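Local coordinates for protein aromatic amino acid aminotransferase I (PDB 6HNU) that probably transfers the amino group of aromatic amino acids to 2-oxoglutarate, using pyridoxal 5'-phosphate as cofactor, at residues B[280-283]-B[284-287]. Numbering follows the deposited sequence.
Sequences VPSF and ISLD
Ser282 and Ser285 lie 5.1 Å apart, CA to CA, at the start of the short, weakly bonded helix 283-286, where Leu286 N bonds to Phe283 O at 3.0 Å. The two serine side chains reach in opposite senses along the chain. Ser282 OG accepts from Ser285 N at 2.8 Å, with an N-H...O angle of 154°. With chi1 61°, OG sits between the backbone N and the carbonyl carbon, turned toward Ser285 N. This is an N-cap, with Ser282 as the capping residue. Ser285 OG in turn donates to Ser282 O at 2.7 Å, tilted 16° from the carbonyl plane. Pro281 CB packs against this hydroxyl, 3.4 Å from Ser285 OG. Ser282 O also accepts a weak bond from Leu286 N, and Leu286 CG lies 3.5 Å from it. A short loop joins the helix to strand 292-297 of the large mixed sheet of this aminotransferase of class I, where Phe283 and Ile284 touch Val292. The Glu245 carboxylate accepts from Phe283 N and Ile284 N, and its negative charge probably suits the positive end of the helix dipole. His126 ND1 is a second partner of Ser282 OG. Asp287 OD1 is hydrogen-bonded to Tyr233 OH and Arg291 N, and OD2 to Val292 N.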
loop_
_atom_site.group_PDB
_atom_site.type_symbol
_atom_site.label_atom_id
_atom_site.label_comp_id
_atom_site.label_asym_id
_atom_site.label_seq_id
_atom_site.Cartn_x
_atom_site.Cartn_y
_atom_site.Cartn_z
ATOM N N VAL B 280 -12.395 -21.025 17.444
ATOM C CA VAL B 280 -11.477 -20.897 18.605
ATOM C C VAL B 280 -11.488 -19.435 19.038
ATOM O O VAL B 280 -11.455 -18.545 18.195
ATOM C CB VAL B 280 -10.053 -21.350 18.232
ATOM C CG1 VAL B 280 -9.487 -20.495 17.108
ATOM C CG2 VAL B 280 -9.121 -21.306 19.423
ATOM N N PRO B 281 -11.499 -19.115 20.354
ATOM C CA PRO B 281 -11.357 -17.721 20.783
ATOM C C PRO B 281 -10.077 -17.071 20.222
ATOM O O PRO B 281 -9.005 -17.656 20.335
ATOM C CB PRO B 281 -11.265 -17.822 22.310
ATOM C CG PRO B 281 -10.884 -19.259 22.534
ATOM C CD PRO B 281 -11.658 -20.026 21.489
ATOM N N SER B 282 -10.221 -15.870 19.673
ATOM C CA SER B 282 -9.090 -15.001 19.257
ATOM C C SER B 282 -8.390 -14.443 20.498
ATOM O O SER B 282 -8.994 -14.416 21.607
ATOM C CB SER B 282 -9.570 -13.847 18.410
ATOM O OG SER B 282 -10.479 -13.054 19.185
ATOM N N PHE B 283 -7.157 -13.959 20.323
ATOM C CA PHE B 283 -6.504 -13.155 21.377
ATOM C C PHE B 283 -7.308 -11.867 21.590
ATOM O O PHE B 283 -7.452 -11.446 22.799
ATOM C CB PHE B 283 -5.041 -12.884 21.096
ATOM C CG PHE B 283 -4.159 -14.067 21.334
ATOM C CD1 PHE B 283 -3.789 -14.410 22.626
ATOM C CD2 PHE B 283 -3.719 -14.837 20.262
ATOM C CE1 PHE B 283 -2.964 -15.496 22.848
ATOM C CE2 PHE B 283 -2.882 -15.907 20.479
ATOM C CZ PHE B 283 -2.499 -16.237 21.780
ATOM N N ILE B 284 -7.879 -11.257 20.537
ATOM C CA ILE B 284 -8.728 -10.048 20.800
ATOM C C ILE B 284 -9.868 -10.422 21.760
ATOM O O ILE B 284 -10.171 -9.570 22.624
ATOM C CB ILE B 284 -9.292 -9.503 19.468
ATOM C CG1 ILE B 284 -8.226 -8.824 18.605
ATOM C CG2 ILE B 284 -10.501 -8.596 19.689
ATOM C CD1 ILE B 284 -7.678 -7.565 19.207
ATOM N N SER B 285 -10.523 -11.567 21.583
ATOM C CA SER B 285 -11.660 -11.985 22.455
ATOM C C SER B 285 -11.189 -12.085 23.912
ATOM O O SER B 285 -12.028 -11.834 24.817
ATOM C CB SER B 285 -12.354 -13.228 21.996
ATOM O OG SER B 285 -11.629 -14.406 22.337
ATOM N N LEU B 286 -9.907 -12.380 24.159
ATOM C CA LEU B 286 -9.356 -12.569 25.518
ATOM C C LEU B 286 -8.845 -11.251 26.088
ATOM O O LEU B 286 -8.382 -11.244 27.237
ATOM C CB LEU B 286 -8.198 -13.574 25.454
ATOM C CG LEU B 286 -8.582 -14.991 25.018
ATOM C CD1 LEU B 286 -7.359 -15.917 24.993
ATOM C CD2 LEU B 286 -9.629 -15.572 25.961
ATOM N N ASP B 287 -8.841 -10.189 25.293
ATOM C CA ASP B 287 -7.921 -9.044 25.490
ATOM C C ASP B 287 -8.557 -7.990 26.404
ATOM O O ASP B 287 -8.702 -6.871 25.986
ATOM C CB ASP B 287 -7.518 -8.416 24.159
ATOM C CG ASP B 287 -6.459 -7.335 24.302
ATOM O OD1 ASP B 287 -5.685 -7.359 25.316
ATOM O OD2 ASP B 287 -6.408 -6.461 23.415
#